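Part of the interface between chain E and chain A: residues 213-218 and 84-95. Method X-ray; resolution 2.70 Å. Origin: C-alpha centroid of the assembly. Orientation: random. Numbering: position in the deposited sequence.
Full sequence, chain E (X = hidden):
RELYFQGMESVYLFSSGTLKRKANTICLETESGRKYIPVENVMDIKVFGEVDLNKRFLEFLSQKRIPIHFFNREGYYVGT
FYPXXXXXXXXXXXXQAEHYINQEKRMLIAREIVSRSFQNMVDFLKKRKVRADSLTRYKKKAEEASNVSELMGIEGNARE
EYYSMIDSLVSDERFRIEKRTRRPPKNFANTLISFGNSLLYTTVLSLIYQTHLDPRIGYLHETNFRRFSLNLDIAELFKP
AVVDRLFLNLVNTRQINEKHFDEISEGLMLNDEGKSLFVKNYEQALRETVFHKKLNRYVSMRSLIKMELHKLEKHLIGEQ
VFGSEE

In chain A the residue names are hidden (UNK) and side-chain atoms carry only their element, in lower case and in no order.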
# COMPACT_ATOMS: atom_id res chain seq x y z
N LEU E 213 -6.30 -3.76 7.89
CA LEU E 213 -6.72 -4.81 6.97
C LEU E 213 -6.31 -4.50 5.54
O LEU E 213 -6.21 -3.34 5.15
CB LEU E 213 -8.24 -5.01 7.04
CG LEU E 213 -8.81 -5.56 8.34
CD1 LEU E 213 -10.27 -5.14 8.52
CD2 LEU E 213 -8.68 -7.08 8.38
N ASP E 214 -6.05 -5.54 4.76
CA ASP E 214 -5.90 -5.39 3.32
C ASP E 214 -7.18 -5.83 2.61
O ASP E 214 -7.66 -6.95 2.82
CB ASP E 214 -4.71 -6.17 2.79
CG ASP E 214 -4.40 -5.85 1.34
OD1 ASP E 214 -5.15 -6.30 0.45
OD2 ASP E 214 -3.40 -5.13 1.08
N PRO E 215 -7.73 -4.94 1.78
CA PRO E 215 -8.99 -5.10 1.04
C PRO E 215 -8.93 -6.15 -0.07
O PRO E 215 -9.98 -6.56 -0.56
CB PRO E 215 -9.23 -3.71 0.46
CG PRO E 215 -7.86 -3.16 0.27
CD PRO E 215 -7.06 -3.68 1.43
N ARG E 216 -7.73 -6.55 -0.48
CA ARG E 216 -7.59 -7.47 -1.62
C ARG E 216 -7.83 -8.93 -1.27
O ARG E 216 -7.95 -9.76 -2.15
CB ARG E 216 -6.22 -7.30 -2.25
CG ARG E 216 -6.10 -5.99 -2.99
CD ARG E 216 -4.68 -5.65 -3.34
NE ARG E 216 -3.85 -5.45 -2.16
CZ ARG E 216 -2.65 -4.90 -2.20
NH1 ARG E 216 -2.16 -4.48 -3.36
NH2 ARG E 216 -1.94 -4.76 -1.09
N ILE E 217 -7.91 -9.24 0.02
CA ILE E 217 -8.23 -10.60 0.43
C ILE E 217 -9.58 -10.66 1.13
O ILE E 217 -9.73 -10.12 2.21
CB ILE E 217 -7.14 -11.19 1.36
CG1 ILE E 217 -5.80 -11.25 0.64
CG2 ILE E 217 -7.54 -12.56 1.84
CD1 ILE E 217 -4.67 -11.76 1.50
N GLY E 218 -10.54 -11.32 0.49
CA GLY E 218 -11.84 -11.59 1.09
C GLY E 218 -12.03 -13.05 1.51
O GLY E 218 -11.12 -13.86 1.36
N UNK A 84 -1.55 5.43 -3.28
CA UNK A 84 -2.48 4.32 -3.30
C UNK A 84 -2.17 3.44 -4.51
O UNK A 84 -1.85 3.95 -5.59
n UNK A 84 -6.36 7.16 -3.92
c UNK A 84 -4.98 3.75 -3.48
n UNK A 84 -6.82 6.94 -6.16
c UNK A 84 -3.92 4.83 -3.33
n UNK A 84 -6.61 5.06 -4.84
c UNK A 84 -6.38 4.35 -3.58
c UNK A 84 -6.59 6.38 -4.97
N UNK A 85 -2.22 2.13 -4.32
CA UNK A 85 -1.92 1.20 -5.40
C UNK A 85 -3.00 1.28 -6.46
O UNK A 85 -4.18 1.15 -6.15
c UNK A 85 -1.81 -0.24 -4.87
c UNK A 85 0.59 -0.66 -4.17
o UNK A 85 1.43 -1.02 -3.31
c UNK A 85 -0.84 -0.44 -3.72
o UNK A 85 0.87 -0.52 -5.38
N UNK A 86 -2.61 1.50 -7.71
CA UNK A 86 -3.59 1.47 -8.78
C UNK A 86 -3.67 0.09 -9.44
O UNK A 86 -4.59 -0.19 -10.20
o UNK A 86 1.46 1.78 -12.85
c UNK A 86 -2.01 2.33 -10.63
c UNK A 86 -0.92 1.71 -12.69
c UNK A 86 -2.07 1.89 -11.95
c UNK A 86 0.39 2.41 -10.81
c UNK A 86 -0.76 2.59 -10.07
c UNK A 86 -3.28 2.55 -9.83
c UNK A 86 0.31 1.97 -12.11
N UNK A 87 -2.71 -0.78 -9.13
CA UNK A 87 -2.71 -2.13 -9.65
C UNK A 87 -3.05 -3.09 -8.54
O UNK A 87 -2.21 -3.38 -7.69
c UNK A 87 -1.94 -1.84 -12.59
c UNK A 87 -1.35 -2.49 -10.24
c UNK A 87 -0.94 -1.64 -11.45
c UNK A 87 0.46 -2.01 -11.87
N UNK A 88 -4.27 -3.61 -8.58
CA UNK A 88 -4.78 -4.40 -7.47
C UNK A 88 -5.28 -5.75 -7.93
O UNK A 88 -6.20 -5.85 -8.75
n UNK A 88 -5.69 -1.20 -6.70
c UNK A 88 -5.38 -2.35 -6.09
c UNK A 88 -5.89 -3.63 -6.74
o UNK A 88 -4.71 -2.39 -5.05
N UNK A 89 -4.64 -6.79 -7.43
CA UNK A 89 -5.02 -8.15 -7.78
C UNK A 89 -5.12 -8.99 -6.53
O UNK A 89 -4.13 -9.23 -5.85
o UNK A 89 -4.35 -10.07 -9.12
c UNK A 89 -3.99 -8.75 -8.74
N UNK A 90 -6.34 -9.45 -6.22
CA UNK A 90 -6.56 -10.25 -5.04
C UNK A 90 -5.65 -11.47 -5.02
O UNK A 90 -4.92 -11.71 -4.05
N UNK A 91 -5.66 -12.21 -6.12
CA UNK A 91 -4.95 -13.47 -6.21
C UNK A 91 -3.46 -13.30 -5.96
O UNK A 91 -2.88 -14.00 -5.13
c UNK A 91 -5.64 -16.52 -7.05
c UNK A 91 -5.18 -14.11 -7.58
c UNK A 91 -3.68 -15.98 -8.29
c UNK A 91 -4.83 -15.57 -7.64
c UNK A 91 -3.35 -17.33 -8.36
c UNK A 91 -4.17 -18.27 -7.78
c UNK A 91 -5.31 -17.87 -7.12
N UNK A 92 -2.84 -12.36 -6.67
CA UNK A 92 -1.40 -12.20 -6.59
C UNK A 92 -0.93 -11.75 -5.20
O UNK A 92 0.06 -12.26 -4.68
c UNK A 92 -0.92 -11.22 -7.65
c UNK A 92 1.08 -9.79 -7.16
c UNK A 92 1.10 -11.42 -9.06
c UNK A 92 0.61 -11.14 -7.67
N UNK A 93 -1.64 -10.80 -4.59
CA UNK A 93 -1.37 -10.40 -3.21
C UNK A 93 -1.50 -11.59 -2.27
O UNK A 93 -0.70 -11.78 -1.35
c UNK A 93 -0.55 -7.51 -3.23
c UNK A 93 -2.23 -9.03 -1.27
c UNK A 93 -1.96 -7.97 -3.49
c UNK A 93 -2.32 -9.27 -2.77
N UNK A 94 -2.52 -12.42 -2.51
CA UNK A 94 -2.73 -13.61 -1.70
C UNK A 94 -1.55 -14.55 -1.86
O UNK A 94 -1.06 -15.13 -0.88
c UNK A 94 -4.62 -15.50 0.02
c UNK A 94 -4.29 -15.67 -1.45
c UNK A 94 -4.03 -14.30 -2.09
c UNK A 94 -5.41 -16.40 -2.19
N UNK A 95 -1.09 -14.71 -3.09
CA UNK A 95 0.05 -15.57 -3.38
C UNK A 95 1.33 -15.01 -2.79
O UNK A 95 2.14 -15.75 -2.24
c UNK A 95 -2.31 -18.65 -4.98
c UNK A 95 -0.97 -17.98 -4.75
n UNK A 95 -2.59 -19.72 -3.97
c UNK A 95 0.21 -15.79 -4.88
c UNK A 95 -0.89 -16.65 -5.48
O HOH W 1 -2.36 -5.99 -6.40

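Position 84 carries three carbons, a nitrogen, then a carbon bearing two more nitrogens. It stays out of reach of residues 213-218 of chain E. That guanidinium marks an arginine, R84(A).

Position 85 has three carbons, the third holding two oxygens. Its side chain approaches R216(E), and the carboxylate makes it E85(A). The approach is through carbon, with CG of E85(A) 4.3 Å from NH1 of R216(E).

Position 86 has one carbon and a six-carbon ring bearing an oxygen. It makes no contact here. It is Y86(A).

Position 87 has four carbons, forked at the second. The end of its side chain leads away, but its backbone O lies near the plane of the R216(E) guanidinium, at its edge. This is L87(A); its O is 4.5 Å from NH1 of R216(E).

Position 88 has two carbons, the second carrying one oxygen and one nitrogen. The oxygen approaches the side chain of R216(E). It is N88(A). OD1 of N88(A) is 3.7 Å from CD of R216(E). ND2 of N88(A) donates a hydrogen bond to O of E85(A) at 2.8 Å.

Position 89 has one carbon and one oxygen. Its CA-to-CB bond points away from the chain E stretch. It is S89(A), at the N-cap position.

Position 90 has no side-chain atoms. Its CA sits 3.2 Å from O of R216(E). It is G90(A). A CB on G90(A) would lie 3.0 Å from O of R216(E), a clash. The bare backbone permits the close approach.

Position 91 has one carbon and a plain six-carbon ring. Its CA-to-CB bond points away from the chain E stretch, and it touches a crystal neighbour. It is F91(A).

Position 92 has four carbons, forked at the second, and no contact. It is L92(A).

Position 93 also has four carbons, but forked at the first, with one arm two carbons long. Its CA-to-CB bond points toward the chain E stretch, and one carbon lies over one face of the R216(E) guanidinium. This is I93(A); CG1 of I93(A) is 3.4 Å from CZ of R216(E).

Position 94 has four carbons, forked at the second, and packs against I217(E). It is L94(A); CD1 of L94(A) is 4.0 Å from CD1 of I217(E).

Position 95 has four carbons in a row ending in nitrogen, out of reach. It is K95(A).

The contact centres on R216(E), in a type I turn. D214(E) holds the arginine in place through a salt bridge, with OD2 of D214(E) 2.6 Å from NH2 of R216(E). No direct hydrogen bond crosses between the stretches. One water accepts from N of S89(A) at 2.6 Å and donates to O of L87(A) at 2.9 Å; its link to NH1 of R216(E), at 3.4 Å, is weak. Packing therefore carries most of the contact.

Chain A, residues 84-95: REYLNSGFLILK
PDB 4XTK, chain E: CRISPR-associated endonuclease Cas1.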